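Local coordinates for protein interacting with Hsp90 1 (Saccharomyces cerevisiae, PDB 4CHH), which takes part in pre-rRNA processing, is required for the NOP58-snoRNA interaction, belongs to the R2TP complex and interacts with Hsp90, at residues P34-V39 with A166-L171; F38-K43 with V59-C64; S97-D102 with Y111-C116. All blocks are in the same frame, centred on the assembly; numbering follows the deposited sequence.

Interaction 1 of 3, residues P34-V39 with A166-L171; sequences PIADFV and AELPAL
Pro34, just ahead of Ile35 where the strand resumes, turns its ring onto the loop 166-171, and walking round the ring gives most of the contact. CB, pointing toward the loop, meets the CD1 methyl of Leu168 at 4.1 Å. The next atom out, CG, touches the CD1 methyl of Leu171 at 3.9 Å, the two side chains crossing obliquely. CD, which closes the ring onto the backbone N, rests 3.6 Å from the carbonyl O of Pro169. Three ring carbons in turn thus meet a methyl of Leu168, a methyl of Leu171 and the carbonyl O of Pro169.

Leu168 does a second job. Its CG lies beside its own backbone N, anti to the carbonyl carbon (chi1 -61°), and the branch ending in CD1 passes Pro34 to reach the backbone of the next strand residues, with CD1 3.9 Å from Ala36 CA and 4.2 Å from Ala36 CB. No hydrogen bond joins the two segments, so the contact between them is apolar packing. The same loop also leans on Asn62, Asp114 and Arg100, while the backbone of Leu171 is hydrogen-bonded to Ile32 farther back on the strand. Just beyond Ala36, Asp37 and Phe38 both face Val63, a classic beta bulge, so here the loop of the PIH1 N-terminal domain packs beside a bulged strand of its mixed sheet.

Interaction 2 of 3, residues F38-K43 with V59-C64; sequences FVIKTK and VFINVC
Phe38 carries its CG between the backbone N and the carbonyl carbon, the crowded position (chi1 70°), and that torsion lays the ring over CB of the cross-strand neighbour Val63, 3.9 Å from the centroid of the Phe38 ring, in a CH-pi contact. Val63 has CG1 anti to its backbone N (chi1 -171°), which puts CG1 within 3.7 Å of Phe38 CE1. The other branch of Val63, CG2, reaches diagonally across to Ile40 CD1 at 3.5 Å, and the two side chains cross obliquely. Thr42 and Val59 continue this face, with Thr42 CG2 3.7 Å from Val59 CG1, while Thr42 OG1 is hydrogen-bonded to Cys152 O. Helix 129-147 packs against these side chains through Leu135, Cys139 and Leu140.

On the other face Phe60 presents its ring edge to Val39, CD2 lying 3.8 Å from Val39 CG1, and the methylenes of Lys41 run alongside the ring. Asn62, beside Val39, has its amide group held by Lys164 N and by Asp114 OD1.

Six backbone hydrogen bonds tie the strands in antiparallel register. The pair Ile40 and Ile61 is bound both ways, with Ile61 N to Ile40 O at 2.8 Å. At the far end Val59 N approaches Thr42 O from 51° above the carbonyl plane. The inward-turned N-H and C=O groups of the three hydrogen-bonded pairs thus satisfy one another, while Phe60 and Asn62 use theirs on strand 109-118, leaving the face of Phe38, Ile40, Thr42, Val59, Ile61 and Val63 to bury largely apolar surface beneath the helix.

Interaction 3 of 3, residues S97-D102 with Y111-C116; sequences SCYRMD and YVWDCC
Arg100 and Asp114 form a two-pronged, end-on salt bridge. NH2 of Arg100 reaches Asp114 OD1 at 2.6 Å along the syn lone pair, and NH1 meets Asp114 OD2 at 2.8 Å from above the carboxylate plane, so the two flat groups stand 53° apart instead of coplanar. Val112 CG1 lies over one face of the guanidinium, 3.9 Å from Arg100 NH2. Asp114 OD1 accepts a second bond, from Asn62 ND2, and with two donors on one oxygen the carboxylate is likely to stay ionised. An alanine at Arg100 would remove both guanidinium bonds and the contact over Val112 CG1, and would probably destabilise the buried Asp114 carboxylate.

Next out, the backbone holds the pair in place. Arg100 and Val112 are a hydrogen-bonded antiparallel pair, Arg100 N reaching Val112 O at 2.7 Å. Ser97 grips the backbone of Asp114: its N donates to Asp114 O, and its OG, in the crowded position between N and the carbonyl carbon (chi1 72°), accepts from Asp114 N at 2.9 Å and itself donates to Cys98 O.

On the other face of the hairpin Tyr99 sits over Trp113, its CB 3.6 Å from the centroid of the five-membered ring of Trp113, while the edge of the Tyr99 ring is turned to the face of the six-membered ring in an offset edge-to-face pair. Trp113 NE1 bonds Asp147 of helix 129-147. Met101 SD adds a Met-aromatic contact at the edge of the Tyr111 ring. This is an antiparallel beta hairpin, strands 95-103 and 109-118, whose first strand is interrupted around Cys98.

The three interactions sit close together, with centres about 9 to 11 Å apart, on one mixed sheet of the PIH1 N-terminal domain. Interaction 2 pairs strands 29-47 and 58-66, interaction 3 pairs strands 95-103 and 109-118, and the inner strands of the two hairpins, 58-66 and 109-118, run parallel, joined by probable hydrogen bonds between Asn62 and both Trp113 and Cys115. Interaction 1 starts from the same strand as interaction 2, sharing Phe38 and Val39, and ends 127 residues on, enclosing interaction 3. Its loop lies against Asn62 and against Arg100 and Asp114, so it ties late sequence back onto both hairpins.

Interaction 1 of 3, residues P34-V39 with A166-L171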
ATOM      1  N   PRO A  34      -7.260   4.829   8.108  1.00 18.61           N
ATOM      2  CA  PRO A  34      -7.542   4.412   6.721  1.00 19.25           C
ATOM      3  C   PRO A  34      -8.912   3.767   6.520  1.00 20.85           C
ATOM      4  O   PRO A  34      -9.453   3.151   7.434  1.00 20.49           O
ATOM      5  CB  PRO A  34      -6.423   3.403   6.416  1.00 21.37           C
ATOM      6  CG  PRO A  34      -5.431   3.544   7.533  1.00 25.22           C
ATOM      7  CD  PRO A  34      -6.220   3.977   8.715  1.00 20.31           C
ATOM      8  N   ILE A  35      -9.464   3.917   5.314  1.00 16.97           N
ATOM      9  CA  ILE A  35     -10.742   3.329   4.905  1.00 16.98           C
ATOM     10  C   ILE A  35     -10.401   2.069   4.082  1.00 18.91           C
ATOM     11  O   ILE A  35      -9.705   2.177   3.071  1.00 16.61           O
ATOM     12  CB  ILE A  35     -11.632   4.358   4.113  1.00 19.49           C
ATOM     13  CG1 ILE A  35     -11.917   5.641   4.950  1.00 20.23           C
ATOM     14  CG2 ILE A  35     -12.953   3.692   3.611  1.00 17.55           C
ATOM     15  CD1 ILE A  35     -12.231   6.918   4.134  1.00 24.97           C
ATOM     16  N   ALA A  36     -10.852   0.884   4.532  1.00 15.95           N
ATOM     17  CA  ALA A  36     -10.569  -0.392   3.856  1.00 16.07           C
ATOM     18  C   ALA A  36     -11.049  -0.373   2.402  1.00 21.21           C
ATOM     19  O   ALA A  36     -12.102   0.194   2.082  1.00 22.24           O
ATOM     20  CB  ALA A  36     -11.217  -1.569   4.612  1.00 16.93           C
ATOM     21  N   ASP A  37     -10.254  -0.953   1.509  1.00 17.66           N
ATOM     22  CA  ASP A  37     -10.640  -0.969   0.109  1.00 16.91           C
ATOM     23  C   ASP A  37     -10.475  -2.393  -0.411  1.00 19.51           C
ATOM     24  O   ASP A  37     -11.474  -3.133  -0.498  1.00 19.25           O
ATOM     25  CB  ASP A  37      -9.833   0.082  -0.701  1.00 18.13           C
ATOM     26  CG  ASP A  37     -10.189   0.223  -2.179  1.00 29.28           C
ATOM     27  OD1 ASP A  37     -11.107  -0.501  -2.654  1.00 32.06           O
ATOM     28  OD2 ASP A  37      -9.529   1.020  -2.868  1.00 30.26           O
ATOM     29  N   PHE A  38      -9.234  -2.807  -0.713  1.00 15.88           N
ATOM     30  CA  PHE A  38      -9.013  -4.182  -1.193  1.00 14.95           C
ATOM     31  C   PHE A  38      -7.670  -4.739  -0.672  1.00 18.21           C
ATOM     32  O   PHE A  38      -6.938  -4.032   0.010  1.00 18.55           O
ATOM     33  CB  PHE A  38      -9.149  -4.266  -2.739  1.00 15.58           C
ATOM     34  CG  PHE A  38      -8.036  -3.587  -3.504  1.00 16.21           C
ATOM     35  CD1 PHE A  38      -8.093  -2.223  -3.785  1.00 18.66           C
ATOM     36  CD2 PHE A  38      -6.954  -4.321  -3.989  1.00 16.72           C
ATOM     37  CE1 PHE A  38      -7.081  -1.604  -4.520  1.00 18.01           C
ATOM     38  CE2 PHE A  38      -5.947  -3.702  -4.730  1.00 19.15           C
ATOM     39  CZ  PHE A  38      -6.013  -2.344  -4.977  1.00 17.79           C
ATOM     40  N   VAL A  39      -7.402  -6.026  -0.926  1.00 15.72           N
ATOM     41  CA  VAL A  39      -6.224  -6.771  -0.433  1.00 14.73           C
ATOM     42  C   VAL A  39      -5.381  -7.335  -1.563  1.00 15.64           C
ATOM     43  O   VAL A  39      -5.912  -7.869  -2.546  1.00 14.19           O
ATOM     44  CB  VAL A  39      -6.674  -7.957   0.497  1.00 18.49           C
ATOM     45  CG1 VAL A  39      -5.486  -8.790   0.993  1.00 18.53           C
ATOM     46  CG2 VAL A  39      -7.467  -7.458   1.690  1.00 18.83           C
ATOM     47  N   ALA A 166      -8.419  -7.421  11.743  1.00 30.34           N
ATOM     48  CA  ALA A 166      -9.476  -6.599  12.328  1.00 31.97           C
ATOM     49  C   ALA A 166      -9.322  -5.137  11.834  1.00 37.81           C
ATOM     50  O   ALA A 166      -8.762  -4.915  10.756  1.00 39.83           O
ATOM     51  CB  ALA A 166      -9.436  -6.695  13.860  1.00 32.67           C
ATOM     52  N   GLU A 167      -9.792  -4.150  12.600  1.00 33.48           N
ATOM     53  CA  GLU A 167      -9.720  -2.738  12.226  1.00 32.23           C
ATOM     54  C   GLU A 167      -8.300  -2.342  11.768  1.00 33.08           C
ATOM     55  O   GLU A 167      -7.329  -2.796  12.363  1.00 34.82           O
ATOM     56  CB  GLU A 167     -10.167  -1.864  13.405  1.00 33.78           C
ATOM     57  CG  GLU A 167     -11.575  -2.160  13.896  1.00 46.29           C
ATOM     58  N   LEU A 168      -8.184  -1.554  10.677  1.00 25.14           N
ATOM     59  CA  LEU A 168      -6.898  -1.061  10.171  1.00 21.56           C
ATOM     60  C   LEU A 168      -6.376  -0.052  11.182  1.00 26.15           C
ATOM     61  O   LEU A 168      -7.113   0.880  11.504  1.00 25.71           O
ATOM     62  CB  LEU A 168      -7.036  -0.417   8.769  1.00 20.27           C
ATOM     63  CG  LEU A 168      -7.552  -1.302   7.604  1.00 22.77           C
ATOM     64  CD1 LEU A 168      -7.557  -0.515   6.306  1.00 21.77           C
ATOM     65  CD2 LEU A 168      -6.747  -2.601   7.466  1.00 19.85           C
ATOM     66  N   PRO A 169      -5.172  -0.243  11.774  1.00 22.66           N
ATOM     67  CA  PRO A 169      -4.710   0.710  12.790  1.00 21.58           C
ATOM     68  C   PRO A 169      -4.350   2.063  12.175  1.00 23.51           C
ATOM     69  O   PRO A 169      -4.088   2.152  10.960  1.00 20.07           O
ATOM     70  CB  PRO A 169      -3.492   0.007  13.398  1.00 23.71           C
ATOM     71  CG  PRO A 169      -2.981  -0.873  12.316  1.00 27.36           C
ATOM     72  CD  PRO A 169      -4.181  -1.321  11.551  1.00 23.08           C
ATOM     73  N   ALA A 170      -4.393   3.131  13.002  1.00 20.33           N
ATOM     74  CA  ALA A 170      -4.085   4.474  12.520  1.00 21.43           C
ATOM     75  C   ALA A 170      -2.624   4.588  12.100  1.00 24.57           C
ATOM     76  O   ALA A 170      -1.746   3.911  12.649  1.00 23.61           O
ATOM     77  CB  ALA A 170      -4.396   5.524  13.591  1.00 22.77           C
ATOM     78  N   LEU A 171      -2.378   5.434  11.106  1.00 21.37           N
ATOM     79  CA  LEU A 171      -1.036   5.733  10.643  1.00 21.86           C
ATOM     80  C   LEU A 171      -0.589   7.003  11.313  1.00 27.89           C
ATOM     81  O   LEU A 171      -1.321   7.995  11.296  1.00 28.18           O
ATOM     82  CB  LEU A 171      -0.993   5.894   9.127  1.00 21.24           C
ATOM     83  CG  LEU A 171      -1.245   4.641   8.315  1.00 25.26           C
ATOM     84  CD1 LEU A 171      -1.832   4.999   6.981  1.00 23.82           C
ATOM     85  CD2 LEU A 171       0.041   3.876   8.113  1.00 25.91           C
TER

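Interaction 2 of 3, residues F38-K43 with V59-C64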
ATOM      1  N   PHE A  38      -9.234  -2.807  -0.713  1.00 15.88           N
ATOM      2  CA  PHE A  38      -9.013  -4.182  -1.193  1.00 14.95           C
ATOM      3  C   PHE A  38      -7.670  -4.739  -0.672  1.00 18.21           C
ATOM      4  O   PHE A  38      -6.938  -4.032   0.010  1.00 18.55           O
ATOM      5  CB  PHE A  38      -9.149  -4.266  -2.739  1.00 15.58           C
ATOM      6  CG  PHE A  38      -8.036  -3.587  -3.504  1.00 16.21           C
ATOM      7  CD1 PHE A  38      -8.093  -2.223  -3.785  1.00 18.66           C
ATOM      8  CD2 PHE A  38      -6.954  -4.321  -3.989  1.00 16.72           C
ATOM      9  CE1 PHE A  38      -7.081  -1.604  -4.520  1.00 18.01           C
ATOM     10  CE2 PHE A  38      -5.947  -3.702  -4.730  1.00 19.15           C
ATOM     11  CZ  PHE A  38      -6.013  -2.344  -4.977  1.00 17.79           C
ATOM     12  N   VAL A  39      -7.402  -6.026  -0.926  1.00 15.72           N
ATOM     13  CA  VAL A  39      -6.224  -6.771  -0.433  1.00 14.73           C
ATOM     14  C   VAL A  39      -5.381  -7.335  -1.563  1.00 15.64           C
ATOM     15  O   VAL A  39      -5.912  -7.869  -2.546  1.00 14.19           O
ATOM     16  CB  VAL A  39      -6.674  -7.957   0.497  1.00 18.49           C
ATOM     17  CG1 VAL A  39      -5.486  -8.790   0.993  1.00 18.53           C
ATOM     18  CG2 VAL A  39      -7.467  -7.458   1.690  1.00 18.83           C
ATOM     19  N   ILE A  40      -4.062  -7.294  -1.367  1.00 13.34           N
ATOM     20  CA  ILE A  40      -3.086  -7.943  -2.249  1.00 12.96           C
ATOM     21  C   ILE A  40      -2.516  -9.085  -1.436  1.00 18.31           C
ATOM     22  O   ILE A  40      -2.018  -8.857  -0.335  1.00 19.81           O
ATOM     23  CB  ILE A  40      -1.959  -7.008  -2.791  1.00 15.63           C
ATOM     24  CG1 ILE A  40      -2.485  -5.664  -3.360  1.00 15.43           C
ATOM     25  CG2 ILE A  40      -1.040  -7.744  -3.774  1.00 15.61           C
ATOM     26  CD1 ILE A  40      -1.399  -4.514  -3.367  1.00 16.15           C
ATOM     27  N   LYS A  41      -2.578 -10.298  -1.956  1.00 14.39           N
ATOM     28  CA  LYS A  41      -1.977 -11.447  -1.289  1.00 13.83           C
ATOM     29  C   LYS A  41      -0.730 -11.815  -2.065  1.00 16.97           C
ATOM     30  O   LYS A  41      -0.757 -11.849  -3.286  1.00 15.94           O
ATOM     31  CB  LYS A  41      -2.973 -12.614  -1.218  1.00 16.08           C
ATOM     32  CG  LYS A  41      -2.474 -13.833  -0.482  1.00 26.99           C
ATOM     33  CD  LYS A  41      -3.575 -14.873  -0.438  1.00 28.67           C
ATOM     34  CE  LYS A  41      -3.043 -16.272  -0.515  1.00 39.11           C
ATOM     35  NZ  LYS A  41      -4.145 -17.262  -0.662  1.00 40.78           N
ATOM     36  N   THR A  42       0.380 -12.017  -1.372  1.00 14.45           N
ATOM     37  CA  THR A  42       1.622 -12.388  -2.028  1.00 15.15           C
ATOM     38  C   THR A  42       2.377 -13.323  -1.093  1.00 17.69           C
ATOM     39  O   THR A  42       1.794 -13.874  -0.150  1.00 16.95           O
ATOM     40  CB  THR A  42       2.428 -11.123  -2.532  1.00 23.59           C
ATOM     41  OG1 THR A  42       3.648 -11.529  -3.144  1.00 21.21           O
ATOM     42  CG2 THR A  42       2.741 -10.151  -1.449  1.00 20.64           C
ATOM     43  N   LYS A  43       3.661 -13.517  -1.381  1.00 15.02           N
ATOM     44  CA  LYS A  43       4.577 -14.407  -0.689  1.00 15.21           C
ATOM     45  C   LYS A  43       5.896 -13.684  -0.359  1.00 17.57           C
ATOM     46  O   LYS A  43       6.447 -12.974  -1.200  1.00 15.58           O
ATOM     47  CB  LYS A  43       4.835 -15.617  -1.624  1.00 16.81           C
ATOM     48  CG  LYS A  43       5.472 -16.806  -0.937  1.00 28.68           C
ATOM     49  CD  LYS A  43       5.593 -17.997  -1.884  1.00 29.96           C
ATOM     50  CE  LYS A  43       6.392 -19.108  -1.254  1.00 37.61           C
ATOM     51  NZ  LYS A  43       5.627 -19.800  -0.181  1.00 43.05           N
ATOM     52  N   VAL A  59       1.945 -13.138   2.607  1.00 14.36           N
ATOM     53  CA  VAL A  59       1.958 -11.708   2.828  1.00 14.18           C
ATOM     54  C   VAL A  59       0.629 -11.136   2.363  1.00 17.26           C
ATOM     55  O   VAL A  59       0.112 -11.512   1.304  1.00 15.59           O
ATOM     56  CB  VAL A  59       3.183 -11.015   2.134  1.00 17.50           C
ATOM     57  CG1 VAL A  59       3.030  -9.485   2.147  1.00 18.27           C
ATOM     58  CG2 VAL A  59       4.485 -11.409   2.823  1.00 16.98           C
ATOM     59  N   PHE A  60       0.090 -10.220   3.155  1.00 13.04           N
ATOM     60  CA  PHE A  60      -1.123  -9.491   2.810  1.00 12.91           C
ATOM     61  C   PHE A  60      -0.878  -8.012   2.876  1.00 17.17           C
ATOM     62  O   PHE A  60      -0.294  -7.510   3.839  1.00 16.64           O
ATOM     63  CB  PHE A  60      -2.296  -9.846   3.716  1.00 14.51           C
ATOM     64  CG  PHE A  60      -2.742 -11.277   3.610  1.00 16.21           C
ATOM     65  CD1 PHE A  60      -2.158 -12.263   4.400  1.00 18.38           C
ATOM     66  CD2 PHE A  60      -3.778 -11.637   2.756  1.00 19.02           C
ATOM     67  CE1 PHE A  60      -2.574 -13.596   4.306  1.00 18.52           C
ATOM     68  CE2 PHE A  60      -4.210 -12.974   2.681  1.00 21.29           C
ATOM     69  CZ  PHE A  60      -3.597 -13.939   3.452  1.00 18.63           C
ATOM     70  N   ILE A  61      -1.336  -7.311   1.861  1.00 13.54           N
ATOM     71  CA  ILE A  61      -1.230  -5.860   1.840  1.00 12.68           C
ATOM     72  C   ILE A  61      -2.636  -5.287   1.783  1.00 16.06           C
ATOM     73  O   ILE A  61      -3.373  -5.578   0.844  1.00 16.56           O
ATOM     74  CB  ILE A  61      -0.357  -5.333   0.666  1.00 15.65           C
ATOM     75  CG1 ILE A  61       1.088  -5.838   0.752  1.00 16.04           C
ATOM     76  CG2 ILE A  61      -0.462  -3.798   0.585  1.00 15.59           C
ATOM     77  CD1 ILE A  61       1.983  -5.659  -0.573  1.00 16.74           C
ATOM     78  N   ASN A  62      -3.000  -4.482   2.783  1.00 13.18           N
ATOM     79  CA  ASN A  62      -4.277  -3.796   2.810  1.00 14.37           C
ATOM     80  C   ASN A  62      -4.176  -2.469   2.041  1.00 15.33           C
ATOM     81  O   ASN A  62      -3.604  -1.525   2.555  1.00 13.45           O
ATOM     82  CB  ASN A  62      -4.732  -3.559   4.272  1.00 16.07           C
ATOM     83  CG  ASN A  62      -5.143  -4.849   4.971  1.00 19.86           C
ATOM     84  OD1 ASN A  62      -5.840  -5.680   4.411  1.00 17.12           O
ATOM     85  ND2 ASN A  62      -4.657  -5.088   6.173  1.00 13.99           N
ATOM     86  N   VAL A  63      -4.736  -2.408   0.812  1.00 12.89           N
ATOM     87  CA  VAL A  63      -4.785  -1.164   0.028  1.00 13.26           C
ATOM     88  C   VAL A  63      -5.989  -0.407   0.553  1.00 17.61           C
ATOM     89  O   VAL A  63      -7.106  -0.908   0.539  1.00 17.90           O
ATOM     90  CB  VAL A  63      -4.835  -1.351  -1.504  1.00 16.64           C
ATOM     91  CG1 VAL A  63      -4.657  -0.009  -2.215  1.00 16.41           C
ATOM     92  CG2 VAL A  63      -3.795  -2.363  -1.964  1.00 16.21           C
ATOM     93  N   CYS A  64      -5.737   0.736   1.118  1.00 13.79           N
ATOM     94  CA  CYS A  64      -6.754   1.486   1.807  1.00 14.04           C
ATOM     95  C   CYS A  64      -6.599   2.959   1.485  1.00 16.43           C
ATOM     96  O   CYS A  64      -5.663   3.321   0.777  1.00 14.86           O
ATOM     97  CB  CYS A  64      -6.652   1.207   3.307  1.00 14.83           C
ATOM     98  SG  CYS A  64      -4.987   1.433   3.993  1.00 19.20           S
TER

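Interaction 3 of 3, residues S97-D102 with Y111-C116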
ATOM      1  N   SER A  97       2.241   1.373   6.518  1.00 14.72           N
ATOM      2  CA  SER A  97       2.386   1.104   7.937  1.00 14.00           C
ATOM      3  C   SER A  97       3.589   0.215   8.204  1.00 18.07           C
ATOM      4  O   SER A  97       4.128  -0.406   7.287  1.00 15.78           O
ATOM      5  CB  SER A  97       1.116   0.424   8.445  1.00 16.85           C
ATOM      6  OG  SER A  97       1.020  -0.914   7.975  1.00 18.76           O
ATOM      7  N   CYS A  98       3.946   0.057   9.483  1.00 18.91           N
ATOM      8  CA  CYS A  98       4.910  -0.957   9.862  1.00 21.43           C
ATOM      9  C   CYS A  98       4.164  -2.311   9.671  1.00 21.36           C
ATOM     10  O   CYS A  98       2.925  -2.314   9.663  1.00 18.93           O
ATOM     11  CB  CYS A  98       5.376  -0.745  11.301  1.00 25.40           C
ATOM     12  SG  CYS A  98       4.145  -1.221  12.542  1.00 31.20           S
ATOM     13  N   TYR A  99       4.880  -3.417   9.435  1.00 17.06           N
ATOM     14  CA  TYR A  99       4.185  -4.684   9.244  1.00 16.75           C
ATOM     15  C   TYR A  99       3.650  -5.178  10.580  1.00 18.00           C
ATOM     16  O   TYR A  99       4.131  -4.790  11.646  1.00 15.17           O
ATOM     17  CB  TYR A  99       5.061  -5.768   8.553  1.00 17.29           C
ATOM     18  CG  TYR A  99       6.260  -6.219   9.359  1.00 20.26           C
ATOM     19  CD1 TYR A  99       6.132  -7.180  10.363  1.00 21.61           C
ATOM     20  CD2 TYR A  99       7.525  -5.685   9.121  1.00 21.26           C
ATOM     21  CE1 TYR A  99       7.217  -7.545  11.153  1.00 22.77           C
ATOM     22  CE2 TYR A  99       8.624  -6.064   9.890  1.00 21.44           C
ATOM     23  CZ  TYR A  99       8.470  -7.011  10.890  1.00 23.81           C
ATOM     24  OH  TYR A  99       9.550  -7.404  11.640  1.00 17.41           O
ATOM     25  N   ARG A 100       2.649  -6.027  10.509  1.00 17.25           N
ATOM     26  CA  ARG A 100       2.139  -6.671  11.706  1.00 17.80           C
ATOM     27  C   ARG A 100       1.980  -8.162  11.411  1.00 21.17           C
ATOM     28  O   ARG A 100       2.084  -8.577  10.243  1.00 20.20           O
ATOM     29  CB  ARG A 100       0.894  -5.983  12.290  1.00 16.73           C
ATOM     30  CG  ARG A 100      -0.346  -6.020  11.482  1.00 30.09           C
ATOM     31  CD  ARG A 100      -1.328  -5.001  12.052  1.00 30.02           C
ATOM     32  NE  ARG A 100      -2.434  -4.833  11.118  1.00 30.45           N
ATOM     33  CZ  ARG A 100      -2.451  -3.945  10.138  1.00 35.12           C
ATOM     34  NH1 ARG A 100      -1.460  -3.072  10.005  1.00 27.57           N
ATOM     35  NH2 ARG A 100      -3.487  -3.879   9.321  1.00 19.97           N
ATOM     36  N   MET A 101       1.905  -8.979  12.466  1.00 18.43           N
ATOM     37  CA  MET A 101       1.824 -10.415  12.278  1.00 20.71           C
ATOM     38  C   MET A 101       0.433 -10.941  12.547  1.00 26.43           C
ATOM     39  O   MET A 101      -0.239 -10.520  13.491  1.00 25.73           O
ATOM     40  CB  MET A 101       2.833 -11.166  13.161  1.00 23.62           C
ATOM     41  CG  MET A 101       4.244 -11.067  12.656  1.00 27.81           C
ATOM     42  SD  MET A 101       5.414 -12.090  13.575  1.00 32.24           S
ATOM     43  CE  MET A 101       6.977 -11.109  13.282  1.00 27.34           C
ATOM     44  N   ASP A 102       0.009 -11.843  11.676  1.00 23.69           N
ATOM     45  CA  ASP A 102      -1.212 -12.618  11.776  1.00 24.37           C
ATOM     46  C   ASP A 102      -0.811 -14.078  11.630  1.00 27.34           C
ATOM     47  O   ASP A 102       0.375 -14.374  11.472  1.00 26.28           O
ATOM     48  CB  ASP A 102      -2.287 -12.184  10.757  1.00 27.62           C
ATOM     49  CG  ASP A 102      -3.721 -12.380  11.253  1.00 41.14           C
ATOM     50  OD1 ASP A 102      -3.944 -13.279  12.115  1.00 41.95           O
ATOM     51  OD2 ASP A 102      -4.619 -11.634  10.787  1.00 45.07           O
ATOM     52  N   TYR A 111       2.433 -12.036   7.240  1.00 18.95           N
ATOM     53  CA  TYR A 111       2.785 -10.633   7.463  1.00 17.43           C
ATOM     54  C   TYR A 111       1.862  -9.713   6.739  1.00 19.55           C
ATOM     55  O   TYR A 111       1.465  -9.973   5.609  1.00 20.59           O
ATOM     56  CB  TYR A 111       4.253 -10.373   7.108  1.00 18.01           C
ATOM     57  CG  TYR A 111       5.146 -11.422   7.726  1.00 19.84           C
ATOM     58  CD1 TYR A 111       5.202 -11.594   9.111  1.00 21.13           C
ATOM     59  CD2 TYR A 111       5.869 -12.300   6.930  1.00 20.13           C
ATOM     60  CE1 TYR A 111       5.957 -12.614   9.680  1.00 20.39           C
ATOM     61  CE2 TYR A 111       6.678 -13.283   7.493  1.00 20.54           C
ATOM     62  CZ  TYR A 111       6.705 -13.449   8.865  1.00 22.60           C
ATOM     63  OH  TYR A 111       7.494 -14.430   9.393  1.00 19.61           O
ATOM     64  N   VAL A 112       1.439  -8.679   7.446  1.00 13.69           N
ATOM     65  CA  VAL A 112       0.430  -7.740   6.974  1.00 13.83           C
ATOM     66  C   VAL A 112       0.960  -6.300   7.009  1.00 19.09           C
ATOM     67  O   VAL A 112       1.482  -5.855   8.025  1.00 19.06           O
ATOM     68  CB  VAL A 112      -0.880  -7.887   7.814  1.00 17.52           C
ATOM     69  CG1 VAL A 112      -1.974  -6.937   7.339  1.00 18.09           C
ATOM     70  CG2 VAL A 112      -1.390  -9.332   7.820  1.00 16.37           C
ATOM     71  N   TRP A 113       0.786  -5.579   5.896  1.00 15.77           N
ATOM     72  CA  TRP A 113       1.096  -4.153   5.766  1.00 15.26           C
ATOM     73  C   TRP A 113      -0.129  -3.419   5.305  1.00 16.89           C
ATOM     74  O   TRP A 113      -0.921  -3.973   4.537  1.00 16.37           O
ATOM     75  CB  TRP A 113       2.195  -3.904   4.708  1.00 14.12           C
ATOM     76  CG  TRP A 113       3.606  -4.163   5.104  1.00 14.84           C
ATOM     77  CD1 TRP A 113       4.515  -3.229   5.503  1.00 16.92           C
ATOM     78  CD2 TRP A 113       4.347  -5.388   4.906  1.00 14.84           C
ATOM     79  NE1 TRP A 113       5.764  -3.803   5.617  1.00 16.05           N
ATOM     80  CE2 TRP A 113       5.695  -5.122   5.250  1.00 17.51           C
ATOM     81  CE3 TRP A 113       4.000  -6.685   4.483  1.00 16.16           C
ATOM     82  CZ2 TRP A 113       6.694  -6.106   5.208  1.00 17.00           C
ATOM     83  CZ3 TRP A 113       4.994  -7.663   4.425  1.00 18.03           C
ATOM     84  CH2 TRP A 113       6.326  -7.370   4.771  1.00 18.55           C
ATOM     85  N   ASP A 114      -0.261  -2.154   5.692  1.00 12.49           N
ATOM     86  CA  ASP A 114      -1.345  -1.319   5.156  1.00 10.93           C
ATOM     87  C   ASP A 114      -0.693  -0.310   4.222  1.00 14.01           C
ATOM     88  O   ASP A 114       0.340   0.249   4.582  1.00 13.96           O
ATOM     89  CB  ASP A 114      -2.167  -0.599   6.246  1.00 11.16           C
ATOM     90  CG  ASP A 114      -2.739  -1.496   7.334  1.00 24.60           C
ATOM     91  OD1 ASP A 114      -3.190  -2.614   7.012  1.00 25.24           O
ATOM     92  OD2 ASP A 114      -2.720  -1.083   8.514  1.00 26.85           O
ATOM     93  N   CYS A 115      -1.252  -0.109   3.041  1.00 10.30           N
ATOM     94  CA  CYS A 115      -0.754   0.874   2.058  1.00 11.73           C
ATOM     95  C   CYS A 115      -1.897   1.839   1.784  1.00 15.91           C
ATOM     96  O   CYS A 115      -2.846   1.471   1.096  1.00 16.35           O
ATOM     97  CB  CYS A 115      -0.281   0.178   0.773  1.00 12.99           C
ATOM     98  SG  CYS A 115       1.322  -0.642   0.917  1.00 17.42           S
ATOM     99  N   CYS A 116      -1.820   3.056   2.345  1.00 13.54           N
ATOM    100  CA  CYS A 116      -2.868   4.056   2.287  1.00 13.70           C
ATOM    101  C   CYS A 116      -2.599   5.103   1.223  1.00 15.99           C
ATOM    102  O   CYS A 116      -1.541   5.729   1.194  1.00 18.05           O
ATOM    103  CB  CYS A 116      -3.048   4.700   3.666  1.00 14.60           C
ATOM    104  SG  CYS A 116      -4.602   5.591   3.874  1.00 18.56           S
TER